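Local atomic coordinates of cruciform cutting endonuclease 1, mitochondrial (Schizosaccharomyces pombe, PDB entry 1KCF), a protein that resolves Holliday junctions as a homodimeric endonuclease that cleaves four-way DNA junctions at the point of strand exchange and appears important for maintaining mitochondrial DNA. Residues 39-44 / 110-115; 54-59 / 66-71. All coordinates share one frame; numbering follows the deposited sequence.

Contact 1 (39-44 / 110-115); sequences TSRVLG and NPHVIL
The carbonyl oxygen of R41 is gripped by two successive backbone N-H groups: H112 N lies 3.0 Å from R41 O, in the carbonyl plane, and V113 N adds a weak second bond. Beyond this fork the strands run parallel, with L43 N giving a nearly straight bond to V113 O (2.8 Å, 173°) and L43 O receiving L115 N. The R41 side chain reaches over the start of 110-115: CG lies anti to the carbonyl carbon and chi2 is extended (-172°), which lays CD over one face of the H112 imidazole, a CH-pi contact 3.6 Å from the ring centroid. The bend at chi3 (77°) then aims NE at N110 O, 3.0 Å away in the guanidinium plane, although NE stands above the plane of that carbonyl. NH2 binds F109 O at the end of helix 91-109. At the ring edge, S40 OG sits 3.1 Å from H112 CD2. On one sheet face L43 CD2 lies beside P111 CG; on the other V42 CG1 packs against L115 CD1, over W238. Such parallel pairing of the first strand with one reached through a hairpin and helix 91-109 belongs to the RNase H-like core of RuvC-family resolvases.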
ATOM      1  N   THR A  39       3.017  19.696 -18.078  1.00 45.61           N
ATOM      2  CA  THR A  39       2.254  18.882 -19.017  1.00 44.17           C
ATOM      3  C   THR A  39       3.187  18.145 -19.965  1.00 41.86           C
ATOM      4  O   THR A  39       2.772  17.696 -21.023  1.00 41.39           O
ATOM      5  CB  THR A  39       1.256  19.713 -19.853  1.00 45.83           C
ATOM      6  OG1 THR A  39       1.933  20.825 -20.448  1.00 50.70           O
ATOM      7  CG2 THR A  39       0.114  20.201 -18.984  1.00 45.88           C
ATOM      8  N   SER A  40       4.455  18.038 -19.583  1.00 42.05           N
ATOM      9  CA  SER A  40       5.430  17.316 -20.381  1.00 43.85           C
ATOM     10  C   SER A  40       5.827  16.086 -19.570  1.00 42.94           C
ATOM     11  O   SER A  40       5.799  16.113 -18.340  1.00 40.76           O
ATOM     12  CB  SER A  40       6.666  18.184 -20.669  1.00 46.86           C
ATOM     13  OG  SER A  40       7.345  18.539 -19.472  1.00 54.92           O
ATOM     14  N   ARG A  41       6.184  15.011 -20.262  1.00 43.13           N
ATOM     15  CA  ARG A  41       6.579  13.769 -19.608  1.00 43.37           C
ATOM     16  C   ARG A  41       5.539  13.353 -18.565  1.00 42.69           C
ATOM     17  O   ARG A  41       5.841  13.178 -17.386  1.00 42.46           O
ATOM     18  CB  ARG A  41       7.959  13.931 -18.963  1.00 44.59           C
ATOM     19  CG  ARG A  41       9.038  14.418 -19.931  1.00 47.34           C
ATOM     20  CD  ARG A  41      10.427  14.370 -19.302  1.00 50.05           C
ATOM     21  NE  ARG A  41      10.965  13.011 -19.252  1.00 54.81           N
ATOM     22  CZ  ARG A  41      11.412  12.343 -20.313  1.00 56.49           C
ATOM     23  NH1 ARG A  41      11.391  12.907 -21.513  1.00 58.84           N
ATOM     24  NH2 ARG A  41      11.878  11.109 -20.180  1.00 56.65           N
ATOM     25  N   VAL A  42       4.304  13.210 -19.025  1.00 41.09           N
ATOM     26  CA  VAL A  42       3.197  12.815 -18.174  1.00 38.91           C
ATOM     27  C   VAL A  42       2.992  11.306 -18.296  1.00 40.27           C
ATOM     28  O   VAL A  42       2.720  10.791 -19.384  1.00 38.82           O
ATOM     29  CB  VAL A  42       1.907  13.540 -18.597  1.00 38.22           C
ATOM     30  CG1 VAL A  42       0.754  13.127 -17.696  1.00 36.31           C
ATOM     31  CG2 VAL A  42       2.123  15.053 -18.534  1.00 36.33           C
ATOM     32  N   LEU A  43       3.139  10.599 -17.182  1.00 39.65           N
ATOM     33  CA  LEU A  43       2.961   9.150 -17.182  1.00 39.92           C
ATOM     34  C   LEU A  43       1.619   8.743 -16.574  1.00 39.78           C
ATOM     35  O   LEU A  43       1.431   8.804 -15.358  1.00 38.93           O
ATOM     36  CB  LEU A  43       4.097   8.472 -16.409  1.00 38.43           C
ATOM     37  CG  LEU A  43       4.007   6.943 -16.337  1.00 39.24           C
ATOM     38  CD1 LEU A  43       4.181   6.344 -17.727  1.00 37.13           C
ATOM     39  CD2 LEU A  43       5.075   6.407 -15.390  1.00 39.08           C
ATOM     40  N   GLY A  44       0.686   8.343 -17.432  1.00 39.39           N
ATOM     41  CA  GLY A  44      -0.618   7.912 -16.964  1.00 40.47           C
ATOM     42  C   GLY A  44      -0.599   6.420 -16.701  1.00 41.68           C
ATOM     43  O   GLY A  44      -0.205   5.641 -17.568  1.00 43.29           O
ATOM     44  N   ASN A 110      11.389   8.411 -16.538  1.00 52.09           N
ATOM     45  CA  ASN A 110      11.821   9.599 -15.809  1.00 54.03           C
ATOM     46  C   ASN A 110      10.752  10.681 -15.980  1.00 52.85           C
ATOM     47  O   ASN A 110      11.001  11.721 -16.583  1.00 50.76           O
ATOM     48  CB  ASN A 110      13.152  10.095 -16.374  1.00 57.04           C
ATOM     49  CG  ASN A 110      13.977  10.828 -15.346  1.00 61.28           C
ATOM     50  OD1 ASN A 110      14.426  10.239 -14.362  1.00 65.77           O
ATOM     51  ND2 ASN A 110      14.178  12.120 -15.561  1.00 64.64           N
ATOM     52  N   PRO A 111       9.542  10.442 -15.446  1.00 52.53           N
ATOM     53  CA  PRO A 111       8.414  11.375 -15.539  1.00 51.42           C
ATOM     54  C   PRO A 111       8.471  12.635 -14.683  1.00 50.50           C
ATOM     55  O   PRO A 111       9.138  12.681 -13.649  1.00 49.83           O
ATOM     56  CB  PRO A 111       7.209  10.510 -15.150  1.00 51.71           C
ATOM     57  CG  PRO A 111       7.692   9.088 -15.335  1.00 53.84           C
ATOM     58  CD  PRO A 111       9.104   9.174 -14.841  1.00 51.86           C
ATOM     59  N   HIS A 112       7.750  13.655 -15.137  1.00 48.48           N
ATOM     60  CA  HIS A 112       7.648  14.908 -14.411  1.00 46.84           C
ATOM     61  C   HIS A 112       6.356  14.794 -13.612  1.00 44.78           C
ATOM     62  O   HIS A 112       6.196  15.410 -12.559  1.00 44.58           O
ATOM     63  CB  HIS A 112       7.538  16.099 -15.371  1.00 50.16           C
ATOM     64  CG  HIS A 112       8.806  16.414 -16.099  1.00 53.42           C
ATOM     65  ND1 HIS A 112      10.052  16.125 -15.587  1.00 54.93           N
ATOM     66  CD2 HIS A 112       9.022  17.038 -17.282  1.00 54.97           C
ATOM     67  CE1 HIS A 112      10.981  16.554 -16.424  1.00 57.68           C
ATOM     68  NE2 HIS A 112      10.381  17.112 -17.459  1.00 57.11           N
ATOM     69  N   VAL A 113       5.435  13.992 -14.135  1.00 41.21           N
ATOM     70  CA  VAL A 113       4.148  13.779 -13.498  1.00 39.33           C
ATOM     71  C   VAL A 113       3.699  12.336 -13.683  1.00 39.18           C
ATOM     72  O   VAL A 113       3.900  11.738 -14.738  1.00 37.85           O
ATOM     73  CB  VAL A 113       3.056  14.700 -14.101  1.00 41.16           C
ATOM     74  CG1 VAL A 113       1.716  14.437 -13.416  1.00 38.66           C
ATOM     75  CG2 VAL A 113       3.454  16.164 -13.939  1.00 41.32           C
ATOM     76  N   ILE A 114       3.106  11.779 -12.635  1.00 38.68           N
ATOM     77  CA  ILE A 114       2.597  10.419 -12.681  1.00 40.11           C
ATOM     78  C   ILE A 114       1.146  10.460 -12.252  1.00 36.85           C
ATOM     79  O   ILE A 114       0.834  10.905 -11.149  1.00 36.03           O
ATOM     80  CB  ILE A 114       3.364   9.479 -11.732  1.00 42.16           C
ATOM     81  CG1 ILE A 114       4.819   9.368 -12.181  1.00 41.17           C
ATOM     82  CG2 ILE A 114       2.712   8.097 -11.729  1.00 42.04           C
ATOM     83  CD1 ILE A 114       5.688   8.605 -11.213  1.00 44.90           C
ATOM     84  N   LEU A 115       0.271  10.009 -13.142  1.00 37.57           N
ATOM     85  CA  LEU A 115      -1.163   9.969 -12.895  1.00 37.68           C
ATOM     86  C   LEU A 115      -1.559   8.530 -12.593  1.00 41.54           C
ATOM     87  O   LEU A 115      -1.291   7.616 -13.380  1.00 40.93           O
ATOM     88  CB  LEU A 115      -1.918  10.464 -14.124  1.00 36.96           C
ATOM     89  CG  LEU A 115      -1.442  11.801 -14.702  1.00 36.05           C
ATOM     90  CD1 LEU A 115      -2.291  12.132 -15.908  1.00 31.75           C
ATOM     91  CD2 LEU A 115      -1.533  12.903 -13.654  1.00 32.33           C
TER

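Contact 2 (54-59 / 66-71); sequences YCFASQ and IIHNWS
In this antiparallel beta hairpin a classic beta bulge sets H68 and N69 together opposite F56, whose carbonyl oxygen accepts both their N-H groups: H68 N at 2.8 Å from F56 O, almost along the C=O axis, and N69 N at a longer 3.3 Å, on a lone pair. The tightly packed part is the face bearing C55, A57, I67 and W70. There C55 SG, anti to its backbone N (chi1 -171°), rests over the five-membered ring of W70, 4.1 Å from the centroid, and also touches I67 CD1. W70 is stacked on W215 and gives its NE1 hydrogen to M228 O. The other face is more open around N69, H68 and S58, which are partly exposed, and a water at the Y54 end bridges Y54 OH (2.7 Å) to N69 ND2. CG of Y54 takes the crowded position between the backbone N and the carbonyl carbon (chi1 70°), and the ring leans across to S71, its OH 3.6 Å from S71 CB. An alanine here lacks the ring and hydroxyl, and would probably loosen the packing against S71 and hold the water less firmly. Farther along, S58 OG, at the H68 ring edge and in its plane, shares a hydrogen bond of 2.6 Å with H68 NE2.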
ATOM      1  N   TYR A  54      -0.229   1.755 -19.194  1.00 41.45           N
ATOM      2  CA  TYR A  54       0.393   3.059 -19.008  1.00 40.39           C
ATOM      3  C   TYR A  54       0.489   3.797 -20.335  1.00 40.46           C
ATOM      4  O   TYR A  54       0.544   3.182 -21.401  1.00 40.82           O
ATOM      5  CB  TYR A  54       1.793   2.892 -18.403  1.00 39.34           C
ATOM      6  CG  TYR A  54       2.803   2.275 -19.345  1.00 41.00           C
ATOM      7  CD1 TYR A  54       3.467   3.054 -20.293  1.00 41.44           C
ATOM      8  CD2 TYR A  54       3.083   0.906 -19.304  1.00 39.64           C
ATOM      9  CE1 TYR A  54       4.381   2.493 -21.180  1.00 41.27           C
ATOM     10  CE2 TYR A  54       3.995   0.333 -20.186  1.00 41.35           C
ATOM     11  CZ  TYR A  54       4.643   1.134 -21.122  1.00 44.14           C
ATOM     12  OH  TYR A  54       5.551   0.583 -22.003  1.00 43.93           O
ATOM     13  N   CYS A  55       0.488   5.122 -20.258  1.00 40.85           N
ATOM     14  CA  CYS A  55       0.606   5.973 -21.435  1.00 40.14           C
ATOM     15  C   CYS A  55       1.519   7.124 -21.025  1.00 39.76           C
ATOM     16  O   CYS A  55       1.219   7.860 -20.082  1.00 39.85           O
ATOM     17  CB  CYS A  55      -0.769   6.508 -21.860  1.00 40.35           C
ATOM     18  SG  CYS A  55      -0.795   7.386 -23.468  1.00 42.28           S
ATOM     19  N   PHE A  56       2.644   7.261 -21.713  1.00 38.73           N
ATOM     20  CA  PHE A  56       3.604   8.318 -21.411  1.00 38.51           C
ATOM     21  C   PHE A  56       3.492   9.335 -22.541  1.00 39.90           C
ATOM     22  O   PHE A  56       3.739   9.010 -23.702  1.00 38.13           O
ATOM     23  CB  PHE A  56       5.015   7.718 -21.332  1.00 38.91           C
ATOM     24  CG  PHE A  56       6.078   8.687 -20.885  1.00 38.74           C
ATOM     25  CD1 PHE A  56       5.904   9.460 -19.743  1.00 37.49           C
ATOM     26  CD2 PHE A  56       7.270   8.806 -21.596  1.00 41.78           C
ATOM     27  CE1 PHE A  56       6.897  10.338 -19.313  1.00 38.54           C
ATOM     28  CE2 PHE A  56       8.272   9.681 -21.173  1.00 40.10           C
ATOM     29  CZ  PHE A  56       8.081  10.449 -20.027  1.00 40.83           C
ATOM     30  N   ALA A  57       3.106  10.562 -22.200  1.00 40.85           N
ATOM     31  CA  ALA A  57       2.921  11.597 -23.208  1.00 41.38           C
ATOM     32  C   ALA A  57       3.326  13.002 -22.771  1.00 43.11           C
ATOM     33  O   ALA A  57       3.633  13.240 -21.606  1.00 43.84           O
ATOM     34  CB  ALA A  57       1.471  11.605 -23.646  1.00 39.91           C
ATOM     35  N   SER A  58       3.314  13.925 -23.729  1.00 45.74           N
ATOM     36  CA  SER A  58       3.658  15.326 -23.491  1.00 50.16           C
ATOM     37  C   SER A  58       2.706  16.220 -24.280  1.00 52.34           C
ATOM     38  O   SER A  58       2.203  15.824 -25.334  1.00 50.38           O
ATOM     39  CB  SER A  58       5.098  15.610 -23.930  1.00 49.85           C
ATOM     40  OG  SER A  58       6.027  14.827 -23.200  1.00 51.25           O
ATOM     41  N   GLN A  59       2.451  17.421 -23.772  1.00 56.21           N
ATOM     42  CA  GLN A  59       1.558  18.343 -24.458  1.00 60.48           C
ATOM     43  C   GLN A  59       2.352  19.188 -25.438  1.00 64.03           C
ATOM     44  O   GLN A  59       3.361  19.796 -25.081  1.00 63.93           O
ATOM     45  CB  GLN A  59       0.834  19.247 -23.463  1.00 62.08           C
ATOM     46  CG  GLN A  59      -0.301  20.035 -24.089  1.00 62.14           C
ATOM     47  CD  GLN A  59      -1.620  19.811 -23.379  1.00 64.11           C
ATOM     48  OE1 GLN A  59      -1.797  20.219 -22.229  1.00 64.96           O
ATOM     49  NE2 GLN A  59      -2.555  19.153 -24.059  1.00 65.22           N
ATOM     50  N   ILE A  66       1.053  14.370 -27.412  1.00 43.95           N
ATOM     51  CA  ILE A  66       2.015  13.547 -28.123  1.00 42.97           C
ATOM     52  C   ILE A  66       2.375  12.331 -27.281  1.00 42.00           C
ATOM     53  O   ILE A  66       2.920  12.458 -26.185  1.00 39.94           O
ATOM     54  CB  ILE A  66       3.296  14.342 -28.439  1.00 45.14           C
ATOM     55  CG1 ILE A  66       2.926  15.634 -29.175  1.00 47.33           C
ATOM     56  CG2 ILE A  66       4.239  13.491 -29.298  1.00 44.36           C
ATOM     57  CD1 ILE A  66       4.086  16.578 -29.379  1.00 54.21           C
ATOM     58  N   ILE A  67       2.062  11.151 -27.798  1.00 42.63           N
ATOM     59  CA  ILE A  67       2.345   9.908 -27.099  1.00 42.43           C
ATOM     60  C   ILE A  67       3.759   9.410 -27.394  1.00 43.34           C
ATOM     61  O   ILE A  67       4.150   9.278 -28.553  1.00 43.81           O
ATOM     62  CB  ILE A  67       1.318   8.826 -27.498  1.00 42.94           C
ATOM     63  CG1 ILE A  67      -0.072   9.239 -26.995  1.00 42.71           C
ATOM     64  CG2 ILE A  67       1.740   7.466 -26.950  1.00 41.13           C
ATOM     65  CD1 ILE A  67      -1.178   8.263 -27.311  1.00 42.66           C
ATOM     66  N   HIS A  68       4.522   9.137 -26.340  1.00 44.00           N
ATOM     67  CA  HIS A  68       5.891   8.649 -26.482  1.00 44.44           C
ATOM     68  C   HIS A  68       5.937   7.129 -26.336  1.00 44.22           C
ATOM     69  O   HIS A  68       6.603   6.427 -27.103  1.00 43.40           O
ATOM     70  CB  HIS A  68       6.789   9.275 -25.415  1.00 45.70           C
ATOM     71  CG  HIS A  68       6.719  10.769 -25.358  1.00 49.22           C
ATOM     72  ND1 HIS A  68       7.024  11.569 -26.436  1.00 52.07           N
ATOM     73  CD2 HIS A  68       6.396  11.606 -24.344  1.00 50.59           C
ATOM     74  CE1 HIS A  68       6.892  12.838 -26.090  1.00 52.64           C
ATOM     75  NE2 HIS A  68       6.512  12.887 -24.826  1.00 53.77           N
ATOM     76  N   ASN A  69       5.241   6.627 -25.324  1.00 42.87           N
ATOM     77  CA  ASN A  69       5.192   5.198 -25.063  1.00 43.17           C
ATOM     78  C   ASN A  69       3.785   4.861 -24.627  1.00 44.51           C
ATOM     79  O   ASN A  69       3.125   5.659 -23.959  1.00 44.99           O
ATOM     80  CB  ASN A  69       6.191   4.811 -23.982  1.00 43.31           C
ATOM     81  CG  ASN A  69       7.614   5.130 -24.375  1.00 46.99           C
ATOM     82  OD1 ASN A  69       8.089   6.246 -24.175  1.00 48.39           O
ATOM     83  ND2 ASN A  69       8.301   4.151 -24.958  1.00 46.48           N
ATOM     84  N   TRP A  70       3.334   3.667 -24.984  1.00 43.31           N
ATOM     85  CA  TRP A  70       1.970   3.276 -24.685  1.00 43.70           C
ATOM     86  C   TRP A  70       1.870   1.763 -24.718  1.00 43.46           C
ATOM     87  O   TRP A  70       2.230   1.140 -25.719  1.00 46.26           O
ATOM     88  CB  TRP A  70       1.083   3.912 -25.751  1.00 41.44           C
ATOM     89  CG  TRP A  70      -0.370   3.828 -25.541  1.00 38.95           C
ATOM     90  CD1 TRP A  70      -1.022   3.631 -24.363  1.00 40.08           C
ATOM     91  CD2 TRP A  70      -1.380   4.024 -26.534  1.00 37.16           C
ATOM     92  NE1 TRP A  70      -2.378   3.697 -24.558  1.00 37.40           N
ATOM     93  CE2 TRP A  70      -2.626   3.936 -25.883  1.00 35.65           C
ATOM     94  CE3 TRP A  70      -1.349   4.268 -27.915  1.00 37.26           C
ATOM     95  CZ2 TRP A  70      -3.840   4.082 -26.561  1.00 34.83           C
ATOM     96  CZ3 TRP A  70      -2.559   4.416 -28.594  1.00 37.90           C
ATOM     97  CH2 TRP A  70      -3.787   4.321 -27.914  1.00 37.84           C
ATOM     98  N   SER A  71       1.382   1.166 -23.634  1.00 42.58           N
ATOM     99  CA  SER A  71       1.277  -0.286 -23.589  1.00 43.94           C
ATOM    100  C   SER A  71       0.462  -0.833 -22.418  1.00 44.22           C
ATOM    101  O   SER A  71       0.164  -0.121 -21.451  1.00 45.43           O
ATOM    102  CB  SER A  71       2.689  -0.890 -23.547  1.00 45.11           C
ATOM    103  OG  SER A  71       2.662  -2.303 -23.613  1.00 45.99           O
TER
HETATM  104  O   HOH W   1       6.799   1.326 -24.276  1.00 57.43           O

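From the N terminus, the chain enters contact 1 with residues 39-44, turns back after strand 42-47, and runs through 54-59, which pairs with 66-71 after a short connection to close contact 2. It then passes through helix 91-109 and returns as 110-115, closing contact 1 over 65 intervening residues; contact 2 is therefore nested inside that longer loop. The two meet along the central strand pair, where V42 N lies 2.7 Å from A57 O and G44 N 2.7 Å from C55 O, both probable hydrogen bonds. Together they join four neighbouring strands in the order 113-118, 42-47, 52-59, 65-73, so that one mixed sheet combines the local hairpin with the parallel strand delivered by the helix.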